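Local atomic coordinates of importin subunit beta-1 (Saccharomyces cerevisiae, PDB entry 5OWU), a protein that carries proteins into the nucleus by associating with importin alpha, which recognises the classical nuclear localization signal of the cargo. Residues V651-I657 / N693-L698; L644-L648 / A659-I663; C294-I298 / L357-N361. All coordinates share one frame. Residue numbers count along the deposited sequence, not the author numbering.

Contact 1: V651-I657 / N693-L698; sequences VDSPVSI and NARREL
In this importin-beta HEAT superhelix, the turn between the two helices of HEAT 15, with the start of the second (651-657), packs on the corresponding turn of HEAT 16 (693-698). CA atoms pair Val-651 with Ala-694 (4.7 Å), Asp-652 with Arg-695 (5.2 Å) and Ile-657 with Leu-698 (5.8 Å). Ser-653 is extended (phi/psi -83/151), and its t rotamer lets OG accept a weak capping bond from Val-655 N. Arg-695 N donates to Val-651 O (3.2 Å). The Arg-695 side chain (p, t, p), long enough to span Asp-652, Pro-654 and Glu-697 together, extends alongside 651-654, placing Pro-654 CD over one guanidinium face, 4.0 Å from NH2, while NH1 meets Glu-697 OE1 at 3.0 Å in a salt bridge. Beta-branched Val-651 (m) fills the space beside Ala-694, CB to CB 3.9 Å, and sets CG1 3.6 Å from Leu-698 CD2. Ile-657 (m, m) reaches Leu-698 (t, p), CD1 to CD1 3.7 Å. At the guanidinium edge, Arg-695 NE donates to Asp-652 O at 3.2 Å.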
loop_
_atom_site.group_PDB
_atom_site.type_symbol
_atom_site.label_atom_id
_atom_site.label_comp_id
_atom_site.label_asym_id
_atom_site.label_seq_id
_atom_site.Cartn_x
_atom_site.Cartn_y
_atom_site.Cartn_z
ATOM N N VAL A 651 -3.193 -22.402 9.851
ATOM C CA VAL A 651 -2.177 -21.491 9.336
ATOM C C VAL A 651 -2.672 -20.665 8.155
ATOM O O VAL A 651 -2.102 -19.606 7.868
ATOM C CB VAL A 651 -0.909 -22.267 8.939
ATOM C CG1 VAL A 651 -0.232 -22.838 10.165
ATOM C CG2 VAL A 651 -1.235 -23.366 7.922
ATOM N N ASP A 652 -3.697 -21.127 7.436
ATOM C CA ASP A 652 -4.250 -20.331 6.342
ATOM C C ASP A 652 -5.085 -19.166 6.861
ATOM O O ASP A 652 -5.114 -18.096 6.240
ATOM C CB ASP A 652 -5.099 -21.212 5.429
ATOM C CG ASP A 652 -6.298 -21.805 6.144
ATOM O OD1 ASP A 652 -6.222 -21.992 7.375
ATOM O OD2 ASP A 652 -7.314 -22.084 5.476
ATOM N N SER A 653 -5.764 -19.353 7.983
ATOM C CA SER A 653 -6.662 -18.355 8.536
ATOM C C SER A 653 -5.884 -17.314 9.342
ATOM O O SER A 653 -4.828 -17.615 9.905
ATOM C CB SER A 653 -7.697 -19.033 9.427
ATOM O OG SER A 653 -8.616 -18.104 9.966
ATOM N N PRO A 654 -6.380 -16.074 9.415
ATOM C CA PRO A 654 -5.713 -15.072 10.263
ATOM C C PRO A 654 -5.812 -15.371 11.750
ATOM O O PRO A 654 -5.113 -14.725 12.542
ATOM C CB PRO A 654 -6.443 -13.771 9.908
ATOM C CG PRO A 654 -7.782 -14.210 9.440
ATOM C CD PRO A 654 -7.558 -15.513 8.731
ATOM N N VAL A 655 -6.643 -16.334 12.152
ATOM C CA VAL A 655 -6.781 -16.666 13.567
ATOM C C VAL A 655 -5.465 -17.184 14.136
ATOM O O VAL A 655 -5.205 -17.049 15.339
ATOM C CB VAL A 655 -7.922 -17.690 13.756
ATOM C CG1 VAL A 655 -7.502 -19.072 13.263
ATOM C CG2 VAL A 655 -8.369 -17.741 15.207
ATOM N N SER A 656 -4.616 -17.782 13.297
ATOM C CA SER A 656 -3.351 -18.319 13.792
ATOM C C SER A 656 -2.407 -17.196 14.206
ATOM O O SER A 656 -1.675 -17.326 15.196
ATOM C CB SER A 656 -2.700 -19.205 12.729
ATOM O OG SER A 656 -2.378 -18.457 11.566
ATOM N N ILE A 657 -2.416 -16.086 13.466
ATOM C CA ILE A 657 -1.620 -14.920 13.844
ATOM C C ILE A 657 -2.022 -14.440 15.230
ATOM O O ILE A 657 -1.176 -14.170 16.094
ATOM C CB ILE A 657 -1.787 -13.791 12.810
ATOM C CG1 ILE A 657 -1.515 -14.289 11.385
ATOM C CG2 ILE A 657 -0.885 -12.603 13.171
ATOM C CD1 ILE A 657 -0.103 -14.637 11.129
ATOM N N ASN A 693 1.412 -24.747 3.687
ATOM C CA ASN A 693 0.120 -24.072 3.566
ATOM C C ASN A 693 0.013 -22.833 4.447
ATOM O O ASN A 693 -1.093 -22.286 4.561
ATOM C CB ASN A 693 -1.017 -25.039 3.908
ATOM C CG ASN A 693 -1.249 -26.076 2.825
ATOM O OD1 ASN A 693 -0.695 -25.986 1.728
ATOM N ND2 ASN A 693 -2.085 -27.063 3.125
ATOM N N ALA A 694 1.093 -22.365 5.068
ATOM C CA ALA A 694 1.021 -21.217 5.960
ATOM C C ALA A 694 0.963 -19.923 5.163
ATOM O O ALA A 694 1.762 -19.714 4.245
ATOM C CB ALA A 694 2.228 -21.190 6.897
ATOM N N ARG A 695 0.023 -19.053 5.522
ATOM C CA ARG A 695 -0.012 -17.724 4.935
ATOM C C ARG A 695 1.286 -16.990 5.253
ATOM O O ARG A 695 1.988 -17.303 6.217
ATOM C CB ARG A 695 -1.212 -16.931 5.450
ATOM C CG ARG A 695 -1.213 -16.675 6.955
ATOM C CD ARG A 695 -2.033 -15.446 7.298
ATOM N NE ARG A 695 -3.318 -15.429 6.606
ATOM C CZ ARG A 695 -4.027 -14.331 6.364
ATOM N NH1 ARG A 695 -3.578 -13.141 6.747
ATOM N NH2 ARG A 695 -5.186 -14.421 5.731
ATOM N N ARG A 696 1.609 -16.001 4.419
ATOM C CA ARG A 696 2.883 -15.308 4.578
ATOM C C ARG A 696 2.957 -14.593 5.924
ATOM O O ARG A 696 3.981 -14.660 6.617
ATOM C CB ARG A 696 3.093 -14.335 3.415
ATOM C CG ARG A 696 2.087 -13.195 3.330
ATOM C CD ARG A 696 2.463 -12.184 2.248
ATOM N NE ARG A 696 2.522 -12.773 0.908
ATOM C CZ ARG A 696 3.637 -13.028 0.223
ATOM N NH1 ARG A 696 4.834 -12.752 0.724
ATOM N NH2 ARG A 696 3.553 -13.565 -0.987
ATOM N N GLU A 697 1.861 -13.947 6.337
ATOM C CA GLU A 697 1.867 -13.157 7.564
ATOM C C GLU A 697 2.223 -13.986 8.792
ATOM O O GLU A 697 2.578 -13.414 9.827
ATOM C CB GLU A 697 0.504 -12.492 7.784
ATOM C CG GLU A 697 0.126 -11.426 6.752
ATOM C CD GLU A 697 -0.430 -12.005 5.458
ATOM O OE1 GLU A 697 -0.827 -13.189 5.447
ATOM O OE2 GLU A 697 -0.471 -11.276 4.445
ATOM N N LEU A 698 2.136 -15.316 8.707
ATOM C CA LEU A 698 2.472 -16.151 9.855
ATOM C C LEU A 698 3.965 -16.121 10.137
ATOM O O LEU A 698 4.379 -16.071 11.303
ATOM C CB LEU A 698 1.994 -17.583 9.621
ATOM C CG LEU A 698 2.083 -18.498 10.849
ATOM C CD1 LEU A 698 1.019 -18.135 11.876
ATOM C CD2 LEU A 698 1.968 -19.960 10.456
#

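Contact 2: L644-L648 / A659-I663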
loop_
_atom_site.group_PDB
_atom_site.type_symbol
_atom_site.label_atom_id
_atom_site.label_comp_id
_atom_site.label_asym_id
_atom_site.label_seq_id
_atom_site.Cartn_x
_atom_site.Cartn_y
_atom_site.Cartn_z
ATOM N N LEU A 644 -7.049 -22.887 21.372
ATOM C CA LEU A 644 -5.760 -22.296 21.029
ATOM C C LEU A 644 -5.007 -23.153 20.019
ATOM O O LEU A 644 -4.533 -22.651 18.995
ATOM C CB LEU A 644 -4.925 -22.096 22.291
ATOM C CG LEU A 644 -3.493 -21.610 22.067
ATOM C CD1 LEU A 644 -3.485 -20.260 21.363
ATOM C CD2 LEU A 644 -2.766 -21.550 23.400
ATOM N N LEU A 645 -4.870 -24.451 20.298
ATOM C CA LEU A 645 -4.134 -25.331 19.392
ATOM C C LEU A 645 -4.789 -25.382 18.013
ATOM O O LEU A 645 -4.108 -25.284 16.981
ATOM C CB LEU A 645 -4.033 -26.734 19.999
ATOM C CG LEU A 645 -2.785 -27.027 20.840
ATOM C CD1 LEU A 645 -2.545 -25.960 21.902
ATOM C CD2 LEU A 645 -2.904 -28.407 21.489
ATOM N N LYS A 646 -6.117 -25.532 17.972
ATOM C CA LYS A 646 -6.803 -25.549 16.682
ATOM C C LYS A 646 -6.554 -24.257 15.909
ATOM O O LYS A 646 -6.283 -24.285 14.702
ATOM C CB LYS A 646 -8.302 -25.776 16.881
ATOM C CG LYS A 646 -9.101 -25.794 15.578
ATOM C CD LYS A 646 -10.534 -26.283 15.775
ATOM C CE LYS A 646 -10.580 -27.763 16.141
ATOM N NZ LYS A 646 -11.940 -28.355 15.976
ATOM N N ALA A 647 -6.637 -23.114 16.588
ATOM C CA ALA A 647 -6.395 -21.839 15.923
ATOM C C ALA A 647 -4.959 -21.742 15.424
ATOM O O ALA A 647 -4.713 -21.303 14.295
ATOM C CB ALA A 647 -6.708 -20.690 16.879
ATOM N N LEU A 648 -3.998 -22.139 16.259
ATOM C CA LEU A 648 -2.595 -22.066 15.870
ATOM C C LEU A 648 -2.329 -22.894 14.621
ATOM O O LEU A 648 -1.525 -22.499 13.770
ATOM C CB LEU A 648 -1.705 -22.541 17.020
ATOM C CG LEU A 648 -1.545 -21.599 18.214
ATOM C CD1 LEU A 648 -0.972 -22.352 19.399
ATOM C CD2 LEU A 648 -0.654 -20.412 17.866
ATOM N N ALA A 659 -3.595 -16.094 17.550
ATOM C CA ALA A 659 -3.233 -17.097 18.546
ATOM C C ALA A 659 -1.754 -16.989 18.920
ATOM O O ALA A 659 -1.385 -17.111 20.102
ATOM C CB ALA A 659 -3.576 -18.494 18.018
ATOM N N VAL A 660 -0.888 -16.736 17.932
ATOM C CA VAL A 660 0.505 -16.420 18.247
ATOM C C VAL A 660 0.569 -15.200 19.153
ATOM O O VAL A 660 1.408 -15.123 20.058
ATOM C CB VAL A 660 1.327 -16.202 16.965
ATOM C CG1 VAL A 660 2.733 -15.698 17.312
ATOM C CG2 VAL A 660 1.428 -17.483 16.168
ATOM N N GLY A 661 -0.307 -14.221 18.917
ATOM C CA GLY A 661 -0.352 -13.060 19.791
ATOM C C GLY A 661 -0.765 -13.407 21.206
ATOM O O GLY A 661 -0.334 -12.755 22.166
ATOM N N PHE A 662 -1.611 -14.426 21.362
ATOM C CA PHE A 662 -1.899 -14.944 22.695
ATOM C C PHE A 662 -0.633 -15.476 23.348
ATOM O O PHE A 662 -0.346 -15.178 24.516
ATOM C CB PHE A 662 -2.953 -16.046 22.625
ATOM C CG PHE A 662 -3.237 -16.690 23.954
ATOM C CD1 PHE A 662 -4.136 -16.119 24.835
ATOM C CD2 PHE A 662 -2.598 -17.858 24.323
ATOM C CE1 PHE A 662 -4.400 -16.707 26.061
ATOM C CE2 PHE A 662 -2.854 -18.450 25.549
ATOM C CZ PHE A 662 -3.756 -17.872 26.419
ATOM N N ILE A 663 0.139 -16.278 22.610
ATOM C CA ILE A 663 1.399 -16.771 23.168
ATOM C C ILE A 663 2.280 -15.599 23.591
ATOM O O ILE A 663 2.865 -15.602 24.682
ATOM C CB ILE A 663 2.114 -17.695 22.164
ATOM C CG1 ILE A 663 1.228 -18.887 21.815
ATOM C CG2 ILE A 663 3.443 -18.193 22.750
ATOM C CD1 ILE A 663 1.769 -19.754 20.692
#
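Two helices of a single HEAT repeat, HEAT 15, meet here as a helical hairpin. The segments 644-648 and 659-663 run at 125° to each other, from N to C, and their axes come within 9.8 Å. The backbones are nearest where Leu-648 faces Ala-659, with 5.7 Å between their CA atoms.

The contact across the two segments is apolar, and its centre is a small residue met by larger ones. Ala-659 directs its CB at the other helix, where it is touched by Leu-644 CD1 at 3.8 Å, Ala-647 CB at 4.0 Å and Leu-648 CD2 at 3.5 Å. Alanine suits both positions in the Ala-647/Ala-659 pair, because two methyl groups can meet without forcing the backbones apart. The two leucines, both on 644-648, span the wider gaps to the facing helix. Leu-648 extends CD2 to Val-660 CG2 (4.0 Å) and to Ile-663 CD1 (3.8 Å), so one methyl serves three residues of the facing helix.

The aromatic contribution is simpler: Leu-644 CD2 lies 3.8 Å from Phe-662 CE2, in an oblique approach to the ring. The t rotamer of Phe-662 carries the ring away from its own helix axis, toward the N-terminal part of helix 637-649, where it also meets Phe-640 edge-to-face.

Every touching residue is buried, since further helices close over the hairpin. Phe-619 of helix 615-629 lies against Ala-647 and Ala-659, while helix 675-689 packs on Leu-648, Val-660 and Ile-663, and Val-705 of helix 698-713 touches Val-660 and Ile-663.

Contact 3: C294-I298 / L357-N361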
loop_
_atom_site.group_PDB
_atom_site.type_symbol
_atom_site.label_atom_id
_atom_site.label_comp_id
_atom_site.label_asym_id
_atom_site.label_seq_id
_atom_site.Cartn_x
_atom_site.Cartn_y
_atom_site.Cartn_z
ATOM N N CYS A 294 2.273 17.756 -8.108
ATOM C CA CYS A 294 2.394 18.027 -6.679
ATOM C C CYS A 294 3.042 16.858 -5.946
ATOM O O CYS A 294 3.916 17.056 -5.098
ATOM C CB CYS A 294 1.024 18.335 -6.074
ATOM S SG CYS A 294 0.388 19.955 -6.512
ATOM N N GLU A 295 2.612 15.630 -6.247
ATOM C CA GLU A 295 3.177 14.465 -5.569
ATOM C C GLU A 295 4.682 14.388 -5.775
ATOM O O GLU A 295 5.434 14.068 -4.839
ATOM C CB GLU A 295 2.509 13.184 -6.073
ATOM C CG GLU A 295 1.035 13.089 -5.733
ATOM C CD GLU A 295 0.339 11.968 -6.480
ATOM O OE1 GLU A 295 1.024 11.243 -7.230
ATOM O OE2 GLU A 295 -0.891 11.821 -6.322
ATOM N N GLU A 296 5.140 14.675 -6.999
ATOM C CA GLU A 296 6.570 14.590 -7.272
ATOM C C GLU A 296 7.327 15.682 -6.531
ATOM O O GLU A 296 8.412 15.435 -5.990
ATOM C CB GLU A 296 6.836 14.672 -8.780
ATOM C CG GLU A 296 6.333 13.476 -9.588
ATOM C CD GLU A 296 6.809 12.125 -9.046
ATOM O OE1 GLU A 296 7.994 12.004 -8.656
ATOM O OE2 GLU A 296 5.985 11.184 -9.004
ATOM N N GLU A 297 6.769 16.894 -6.475
ATOM C CA GLU A 297 7.479 17.972 -5.794
ATOM C C GLU A 297 7.486 17.776 -4.279
ATOM O O GLU A 297 8.477 18.116 -3.611
ATOM C CB GLU A 297 6.871 19.314 -6.212
ATOM C CG GLU A 297 7.074 19.540 -7.715
ATOM C CD GLU A 297 6.558 20.866 -8.241
ATOM O OE1 GLU A 297 5.691 21.496 -7.605
ATOM O OE2 GLU A 297 7.032 21.276 -9.317
ATOM N N ILE A 298 6.423 17.194 -3.721
ATOM C CA ILE A 298 6.440 16.844 -2.301
ATOM C C ILE A 298 7.494 15.775 -2.041
ATOM O O ILE A 298 8.243 15.845 -1.057
ATOM C CB ILE A 298 5.043 16.389 -1.838
ATOM C CG1 ILE A 298 4.051 17.550 -1.914
ATOM C CG2 ILE A 298 5.092 15.850 -0.390
ATOM C CD1 ILE A 298 2.577 17.134 -1.859
ATOM N N LEU A 357 -3.183 18.413 -2.093
ATOM C CA LEU A 357 -1.783 18.301 -2.497
ATOM C C LEU A 357 -1.150 19.675 -2.715
ATOM O O LEU A 357 0.001 19.915 -2.320
ATOM C CB LEU A 357 -1.671 17.457 -3.768
ATOM C CG LEU A 357 -1.995 15.968 -3.607
ATOM C CD1 LEU A 357 -2.055 15.278 -4.960
ATOM C CD2 LEU A 357 -0.971 15.289 -2.715
ATOM N N PHE A 358 -1.872 20.583 -3.367
ATOM C CA PHE A 358 -1.361 21.940 -3.539
ATOM C C PHE A 358 -1.055 22.575 -2.191
ATOM O O PHE A 358 -0.008 23.202 -2.014
ATOM C CB PHE A 358 -2.365 22.791 -4.315
ATOM C CG PHE A 358 -2.053 22.907 -5.780
ATOM C CD1 PHE A 358 -1.189 23.897 -6.239
ATOM C CD2 PHE A 358 -2.615 22.030 -6.695
ATOM C CE1 PHE A 358 -0.890 24.012 -7.584
ATOM C CE2 PHE A 358 -2.323 22.137 -8.048
ATOM C CZ PHE A 358 -1.459 23.131 -8.493
ATOM N N ALA A 359 -1.963 22.422 -1.223
ATOM C CA ALA A 359 -1.759 23.061 0.074
ATOM C C ALA A 359 -0.560 22.469 0.803
ATOM O O ALA A 359 0.212 23.205 1.429
ATOM C CB ALA A 359 -3.016 22.935 0.930
ATOM N N GLN A 360 -0.394 21.144 0.751
ATOM C CA GLN A 360 0.763 20.519 1.389
ATOM C C GLN A 360 2.059 20.946 0.712
ATOM O O GLN A 360 3.076 21.168 1.377
ATOM C CB GLN A 360 0.618 18.994 1.355
ATOM C CG GLN A 360 -0.507 18.470 2.226
ATOM C CD GLN A 360 -0.822 17.009 1.969
ATOM O OE1 GLN A 360 -0.846 16.556 0.824
ATOM N NE2 GLN A 360 -1.073 16.263 3.038
ATOM N N ASN A 361 2.036 21.073 -0.612
ATOM C CA ASN A 361 3.246 21.371 -1.365
ATOM C C ASN A 361 3.625 22.844 -1.277
ATOM O O ASN A 361 4.815 23.175 -1.304
ATOM C CB ASN A 361 3.036 20.960 -2.823
ATOM C CG ASN A 361 4.273 21.140 -3.678
ATOM O OD1 ASN A 361 5.393 21.201 -3.180
ATOM N ND2 ASN A 361 4.067 21.211 -4.987
#
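A cysteine sulfur sits over an aromatic face: Cys-294 SG lies 3.8 Å from the centroid of the Phe-358 ring, 16° off its normal. This is a sulfur-aromatic contact, and the small, polarisable thiol suits the space between two helices whose axes approach to 9.4 Å at a crossing angle of 24°. Beside it, Cys-294 CB meets Leu-357 CB at 3.7 Å. Ile-298 extends the apolar strip, its CD1 4.1 Å from Leu-357 CD2, and its CG1 also packs at 3.7 Å on the Asn-361 CB methylene.

The buried Glu-297 carboxylate needs polar partners. Asn-361 ND2 donates to Glu-297 OE1 at 3.1 Å, while OE2 is bonded to Tyr-256 OH and Phe-317 N. Asparagine suits this place because its short amide can donate from within the interface.

The near-parallel pair joins helix 280-306, the second helix of HEAT 7, to helix 347-362, the second of HEAT 8. Helix 317-332, the first of HEAT 8, flanks it, with Ala-318 against Cys-294, Phe-358 and Asn-361.

How the contacts relate
Along the chain contact 3 comes first, closing at HEAT 8 before contacts 2 and 1 open in HEAT 15. Contacts 1 and 2 are neighbours, their centres 11 Å apart. They share helix 655-669, their segments alternate in sequence, and they touch where Ser-656 CB lies 3.3 Å from Ala-647 O. Contact 2 lies within HEAT 15, packing its two helices, while contact 1 joins that repeat to HEAT 16. Contact 3, on the opposite side of the chain's centre and about 39 and 45 Å between centres from contacts 1 and 2, also links successive repeats, but between two helices, where contact 1 is mainly between turns. Such local joints, repeated in series, build the long solenoid.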